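Local coordinates for glycoside hydrolase family 61 protein (Myceliophthora thermophila, PDB 5UFV) that uses a single copper ion and O2 or H2O2 to cleave cellulose oxidatively as a secreted AA9 lytic polysaccharide monooxygenase, at residues A[60-66]-A[141-146]; A[79-85]-A[101-107]. Numbering follows the deposited sequence.

Contact 1. Residues A[60-66]-A[141-146]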
loop_
_atom_site.group_PDB
_atom_site.type_symbol
_atom_site.label_atom_id
_atom_site.label_comp_id
_atom_site.label_asym_id
_atom_site.label_seq_id
_atom_site.Cartn_x
_atom_site.Cartn_y
_atom_site.Cartn_z
ATOM N N ALA A 60 10.837 -8.559 -12.243
ATOM C CA ALA A 60 9.476 -8.981 -12.526
ATOM C C ALA A 60 9.034 -8.463 -13.872
ATOM O O ALA A 60 9.428 -7.389 -14.310
ATOM C CB ALA A 60 8.513 -8.488 -11.462
ATOM N N ALA A 61 8.210 -9.252 -14.528
ATOM C CA ALA A 61 7.606 -8.848 -15.767
ATOM C C ALA A 61 6.151 -8.490 -15.489
ATOM O O ALA A 61 5.577 -8.883 -14.467
ATOM C CB ALA A 61 7.697 -9.982 -16.786
ATOM N N PRO A 62 5.544 -7.747 -16.411
ATOM C CA PRO A 62 4.126 -7.472 -16.316
ATOM C C PRO A 62 3.363 -8.769 -16.187
ATOM O O PRO A 62 3.773 -9.756 -16.783
ATOM C CB PRO A 62 3.819 -6.800 -17.651
ATOM C CG PRO A 62 5.106 -6.134 -18.039
ATOM C CD PRO A 62 6.179 -7.057 -17.555
ATOM N N GLY A 63 2.281 -8.764 -15.403
ATOM C CA GLY A 63 1.474 -9.955 -15.148
ATOM C C GLY A 63 1.997 -10.834 -14.019
ATOM O O GLY A 63 1.280 -11.708 -13.523
ATOM N N ASP A 64 3.242 -10.622 -13.599
ATOM C CA ASP A 64 3.778 -11.355 -12.461
ATOM C C ASP A 64 3.130 -10.895 -11.160
ATOM O O ASP A 64 2.631 -9.771 -11.045
ATOM C CB ASP A 64 5.300 -11.210 -12.366
ATOM C CG ASP A 64 6.053 -12.104 -13.380
ATOM O OD1 ASP A 64 5.507 -13.163 -13.799
ATOM O OD2 ASP A 64 7.216 -11.761 -13.727
ATOM N N THR A 65 3.143 -11.791 -10.184
ATOM C CA THR A 65 2.508 -11.557 -8.897
ATOM C C THR A 65 3.498 -10.916 -7.880
ATOM O O THR A 65 4.657 -11.361 -7.738
ATOM C CB THR A 65 1.913 -12.890 -8.370
ATOM O OG1 THR A 65 0.754 -13.214 -9.147
ATOM C CG2 THR A 65 1.499 -12.788 -6.915
ATOM N N ILE A 66 3.023 -9.857 -7.211
ATOM C CA ILE A 66 3.673 -9.269 -6.034
ATOM C C ILE A 66 2.896 -9.631 -4.777
ATOM O O ILE A 66 1.756 -9.216 -4.609
ATOM C CB ILE A 66 3.746 -7.734 -6.128
ATOM C CG1 ILE A 66 4.607 -7.344 -7.320
ATOM C CG2 ILE A 66 4.354 -7.163 -4.860
ATOM C CD1 ILE A 66 4.670 -5.859 -7.583
ATOM N N LYS A 141 -1.294 -8.510 -8.993
ATOM C CA LYS A 141 -0.653 -8.630 -10.294
ATOM C C LYS A 141 -0.096 -7.296 -10.723
ATOM O O LYS A 141 -0.780 -6.308 -10.636
ATOM C CB LYS A 141 -1.640 -9.102 -11.349
ATOM C CG LYS A 141 -1.849 -10.588 -11.289
ATOM C CD LYS A 141 -2.860 -11.079 -12.313
ATOM C CE LYS A 141 -3.084 -12.571 -12.078
ATOM N NZ LYS A 141 -4.160 -13.131 -12.930
ATOM N N ILE A 142 1.147 -7.285 -11.192
ATOM C CA ILE A 142 1.693 -6.143 -11.916
ATOM C C ILE A 142 0.918 -5.962 -13.218
ATOM O O ILE A 142 0.910 -6.851 -14.048
ATOM C CB ILE A 142 3.174 -6.359 -12.261
ATOM C CG1 ILE A 142 4.006 -6.374 -10.976
ATOM C CG2 ILE A 142 3.670 -5.266 -13.200
ATOM C CD1 ILE A 142 5.474 -6.721 -11.175
ATOM N N PRO A 143 0.278 -4.802 -13.405
ATOM C CA PRO A 143 -0.627 -4.595 -14.542
ATOM C C PRO A 143 -0.018 -4.981 -15.878
ATOM O O PRO A 143 1.164 -4.703 -16.100
ATOM C CB PRO A 143 -0.894 -3.089 -14.534
ATOM C CG PRO A 143 -0.493 -2.606 -13.188
ATOM C CD PRO A 143 0.451 -3.592 -12.586
ATOM N N ASP A 144 -0.831 -5.589 -16.752
ATOM C CA ASP A 144 -0.394 -5.979 -18.105
ATOM C C ASP A 144 0.019 -4.789 -18.985
ATOM O O ASP A 144 -0.651 -3.746 -19.009
ATOM C CB ASP A 144 -1.500 -6.753 -18.845
ATOM C CG ASP A 144 -1.852 -8.071 -18.171
ATOM O OD1 ASP A 144 -0.938 -8.794 -17.689
ATOM O OD2 ASP A 144 -3.061 -8.381 -18.131
ATOM N N GLY A 145 1.113 -4.983 -19.717
ATOM C CA GLY A 145 1.636 -3.990 -20.633
ATOM C C GLY A 145 2.501 -2.901 -20.019
ATOM O O GLY A 145 3.019 -2.055 -20.748
ATOM N N LEU A 146 2.680 -2.903 -18.698
ATOM C CA LEU A 146 3.392 -1.810 -18.026
ATOM C C LEU A 146 4.769 -1.582 -18.628
ATOM O O LEU A 146 5.540 -2.514 -18.772
ATOM C CB LEU A 146 3.560 -2.134 -16.550
ATOM C CG LEU A 146 4.046 -1.065 -15.580
ATOM C CD1 LEU A 146 3.128 0.151 -15.589
ATOM C CD2 LEU A 146 4.126 -1.648 -14.186
#

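Contact 2. Residues A[79-85]-A[101-107]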
loop_
_atom_site.group_PDB
_atom_site.type_symbol
_atom_site.label_atom_id
_atom_site.label_comp_id
_atom_site.label_asym_id
_atom_site.label_seq_id
_atom_site.Cartn_x
_atom_site.Cartn_y
_atom_site.Cartn_z
ATOM N N PRO A 79 -9.157 0.111 4.502
ATOM C CA PRO A 79 -8.713 -0.353 3.201
ATOM C C PRO A 79 -7.240 -0.801 3.072
ATOM O O PRO A 79 -6.389 -0.502 3.913
ATOM C CB PRO A 79 -8.962 0.863 2.307
ATOM C CG PRO A 79 -8.790 2.011 3.206
ATOM C CD PRO A 79 -9.391 1.563 4.508
ATOM N N ILE A 80 -6.996 -1.530 1.997
ATOM C CA ILE A 80 -5.681 -1.933 1.575
ATOM C C ILE A 80 -5.444 -1.194 0.274
ATOM O O ILE A 80 -6.306 -1.215 -0.594
ATOM C CB ILE A 80 -5.671 -3.439 1.241
ATOM C CG1 ILE A 80 -6.052 -4.245 2.470
ATOM C CG2 ILE A 80 -4.319 -3.865 0.718
ATOM C CD1 ILE A 80 -6.164 -5.721 2.206
ATOM N N LEU A 81 -4.285 -0.559 0.138
ATOM C CA LEU A 81 -3.886 0.023 -1.122
ATOM C C LEU A 81 -2.484 -0.424 -1.529
ATOM O O LEU A 81 -1.581 -0.484 -0.691
ATOM C CB LEU A 81 -3.907 1.533 -1.024
ATOM C CG LEU A 81 -5.304 2.163 -0.932
ATOM C CD1 LEU A 81 -5.845 2.133 0.485
ATOM C CD2 LEU A 81 -5.263 3.602 -1.439
ATOM N N VAL A 82 -2.309 -0.723 -2.817
ATOM C CA VAL A 82 -1.017 -1.044 -3.344
ATOM C C VAL A 82 -0.762 -0.172 -4.532
ATOM O O VAL A 82 -1.563 -0.141 -5.449
ATOM C CB VAL A 82 -0.950 -2.490 -3.810
ATOM C CG1 VAL A 82 0.482 -2.829 -4.201
ATOM C CG2 VAL A 82 -1.500 -3.430 -2.734
ATOM N N TRP A 83 0.364 0.528 -4.522
ATOM C CA TRP A 83 0.681 1.504 -5.528
ATOM C C TRP A 83 2.021 1.222 -6.127
ATOM O O TRP A 83 2.835 0.532 -5.559
ATOM C CB TRP A 83 0.835 2.885 -4.918
ATOM C CG TRP A 83 -0.253 3.411 -4.030
ATOM C CD1 TRP A 83 -0.590 2.971 -2.780
ATOM C CD2 TRP A 83 -1.080 4.553 -4.287
ATOM N NE1 TRP A 83 -1.613 3.741 -2.265
ATOM C CE2 TRP A 83 -1.924 4.721 -3.165
ATOM C CE3 TRP A 83 -1.191 5.445 -5.357
ATOM C CZ2 TRP A 83 -2.847 5.742 -3.080
ATOM C CZ3 TRP A 83 -2.120 6.465 -5.270
ATOM C CH2 TRP A 83 -2.927 6.610 -4.142
ATOM N N MET A 84 2.272 1.861 -7.253
ATOM C CA MET A 84 3.542 1.800 -7.922
ATOM C C MET A 84 3.921 3.184 -8.401
ATOM O O MET A 84 3.105 4.091 -8.438
ATOM C CB MET A 84 3.488 0.822 -9.107
ATOM C CG MET A 84 3.501 -0.623 -8.677
ATOM S SD MET A 84 3.610 -1.856 -10.005
ATOM C CE MET A 84 5.370 -1.872 -10.364
ATOM N N TYR A 85 5.177 3.326 -8.785
ATOM C CA TYR A 85 5.732 4.620 -9.109
ATOM C C TYR A 85 6.910 4.374 -10.014
ATOM O O TYR A 85 7.823 3.628 -9.662
ATOM C CB TYR A 85 6.171 5.334 -7.822
ATOM C CG TYR A 85 6.832 6.662 -8.034
ATOM C CD1 TYR A 85 8.133 6.752 -8.521
ATOM C CD2 TYR A 85 6.175 7.824 -7.723
ATOM C CE1 TYR A 85 8.747 7.974 -8.725
ATOM C CE2 TYR A 85 6.779 9.051 -7.904
ATOM C CZ TYR A 85 8.070 9.126 -8.410
ATOM O OH TYR A 85 8.649 10.364 -8.580
ATOM N N TRP A 101 2.590 8.403 -8.426
ATOM C CA TRP A 101 1.995 7.198 -7.816
ATOM C C TRP A 101 0.648 6.800 -8.415
ATOM O O TRP A 101 -0.297 7.602 -8.472
ATOM C CB TRP A 101 1.801 7.379 -6.331
ATOM C CG TRP A 101 3.083 7.541 -5.632
ATOM C CD1 TRP A 101 3.682 8.705 -5.336
ATOM C CD2 TRP A 101 3.942 6.496 -5.138
ATOM N NE1 TRP A 101 4.845 8.471 -4.679
ATOM C CE2 TRP A 101 5.035 7.114 -4.554
ATOM C CE3 TRP A 101 3.886 5.102 -5.143
ATOM C CZ2 TRP A 101 6.083 6.388 -3.963
ATOM C CZ3 TRP A 101 4.917 4.377 -4.539
ATOM C CH2 TRP A 101 5.989 5.023 -3.954
ATOM N N PHE A 102 0.547 5.550 -8.827
ATOM C CA PHE A 102 -0.713 5.035 -9.296
ATOM C C PHE A 102 -1.039 3.719 -8.585
ATOM O O PHE A 102 -0.153 2.935 -8.283
ATOM C CB PHE A 102 -0.662 4.881 -10.824
ATOM C CG PHE A 102 0.423 3.952 -11.308
ATOM C CD1 PHE A 102 1.691 4.429 -11.582
ATOM C CD2 PHE A 102 0.165 2.593 -11.496
ATOM C CE1 PHE A 102 2.687 3.581 -12.029
ATOM C CE2 PHE A 102 1.163 1.735 -11.943
ATOM C CZ PHE A 102 2.426 2.236 -12.211
ATOM N N LYS A 103 -2.327 3.495 -8.328
ATOM C CA LYS A 103 -2.813 2.258 -7.716
ATOM C C LYS A 103 -2.837 1.117 -8.705
ATOM O O LYS A 103 -3.316 1.267 -9.830
ATOM C CB LYS A 103 -4.229 2.451 -7.164
ATOM C CG LYS A 103 -4.248 3.183 -5.832
ATOM C CD LYS A 103 -5.506 4.003 -5.594
ATOM C CE LYS A 103 -6.719 3.149 -5.256
ATOM N NZ LYS A 103 -7.913 3.960 -4.896
ATOM N N ILE A 104 -2.361 -0.039 -8.252
ATOM C CA ILE A 104 -2.531 -1.275 -8.981
ATOM C C ILE A 104 -3.499 -2.246 -8.299
ATOM O O ILE A 104 -4.001 -3.141 -8.941
ATOM C CB ILE A 104 -1.182 -1.971 -9.223
ATOM C CG1 ILE A 104 -0.573 -2.465 -7.936
ATOM C CG2 ILE A 104 -0.203 -1.017 -9.904
ATOM C CD1 ILE A 104 0.704 -3.230 -8.180
ATOM N N ASP A 105 -3.734 -2.083 -7.002
ATOM C CA ASP A 105 -4.654 -2.952 -6.268
ATOM C C ASP A 105 -5.348 -2.176 -5.139
ATOM O O ASP A 105 -4.861 -1.143 -4.689
ATOM C CB ASP A 105 -3.890 -4.152 -5.709
ATOM C CG ASP A 105 -4.769 -5.396 -5.525
ATOM O OD1 ASP A 105 -5.941 -5.378 -5.971
ATOM O OD2 ASP A 105 -4.284 -6.409 -4.946
ATOM N N GLU A 106 -6.494 -2.659 -4.689
ATOM C CA GLU A 106 -7.189 -2.040 -3.555
ATOM C C GLU A 106 -8.275 -2.974 -3.031
ATOM O O GLU A 106 -8.813 -3.773 -3.771
ATOM C CB GLU A 106 -7.837 -0.715 -3.958
ATOM C CG GLU A 106 -8.926 -0.892 -5.028
ATOM C CD GLU A 106 -9.719 0.372 -5.355
ATOM O OE1 GLU A 106 -9.385 1.507 -4.866
ATOM O OE2 GLU A 106 -10.702 0.212 -6.131
ATOM N N ALA A 107 -8.586 -2.870 -1.749
ATOM C CA ALA A 107 -9.692 -3.624 -1.186
ATOM C C ALA A 107 -10.258 -2.810 -0.056
ATOM O O ALA A 107 -9.506 -2.151 0.669
ATOM C CB ALA A 107 -9.234 -4.983 -0.698
#

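Contact 1. Residues A[60-66]-A[141-146]
I142 packs its side chain between A60 and I66, which flank the A61-D64 turn: its CD1 lies 3.5 Å from A60 CB and its CG1 3.5 Å from I66 CD1. Two backbone hydrogen bonds join the segments: G63 N to I142 O (2.7 Å) and I142 N to D64 O (2.9 Å). They hold the loop after strand 136-141 against this type II turn, which leads into strand 65-70. The turn is closed internally by D64 N to A61 O (3.0 Å) and by A61 N to D64 OD2 (2.8 Å). P62 CB reaches P143 O at 3.7 Å, at the first residue of a second type II turn, P143-L146. T65 and K141 form an antiparallel non-hydrogen-bonded pair (CA-CA 4.5 Å) in the four-stranded sheet; I66 of this sheet touches H155, and P62 touches V177, both of the mixed sheet, so the contact lies where the two sheets meet. Main-chain hydrogen bonds thus fix the loop through both polar backbone groups of I142, while its buried side chain fills the apolar interior.

Contact 2. Residues A[79-85]-A[101-107]
A classic beta bulge interrupts this antiparallel pairing: I104 and D105 both face V82, whose carbonyl O accepts a hydrogen bond from I104 N (2.9 Å) and a weak one from D105 N (3.3 Å). The extra residue shifts the register by one and turns strand 101-107 through a corner. Toward A107 the pairing is regular, with I80 N to A107 O at 2.9 Å, A107 N to I80 O at 3.0 Å and V82 N to D105 O at 3.2 Å. Beyond the bulge, M84 N to F102 O (2.8 Å) and F102 N to M84 O (3.0 Å) resume it.

The face bearing W83, Y85, W101 and K103 is rich in aromatic packing. Y85 turns its ring edge to the face of W101, with 4.6 Å between the centroids of the Y85 ring and the W101 five-membered ring and 50° between planes. K103 CG sits over the six-membered ring of W83, 3.7 Å from its centroid, in a CH-pi contact, and K103 NZ continues to a salt bridge with E106 OE1 (2.9 Å) and to the carbonyls of P220 and P222. On the other face, V82 CG1 meets I104 CG1 at 3.9 Å and M84 SD approaches I104 CD1 at 3.7 Å.

Within the mixed sheet, strand 80-86 lies between 101-107 and 149-159, bonding to the latter through L81-E156 and W83-R154, while D105 OD2 reaches W138 and S140 of strand 136-141 in the other sheet.

How the contacts relate
Contact 2 is nested along the chain within the loop that contact 1 closes, strand 65-70 being followed directly by strand 80-86. The centres of the two contacts lie 13 Å apart, and side chains bridge the gap: P143 CG packs on I104 CG2 at 3.7 Å, while L146 CD2 meets M84 CE and L146 CD1 meets F102 CZ, each at 4.0 Å. I104, M84 and F102 thus share one apolar interior with P143 and L146. Contact 2 is the nearer to the copper site but does not line it: at its P79 end, the side chain is about 10 Å from those of the copper ligands H75 and Y169 and about 13 Å from the metal. Contact 1 lies away from it.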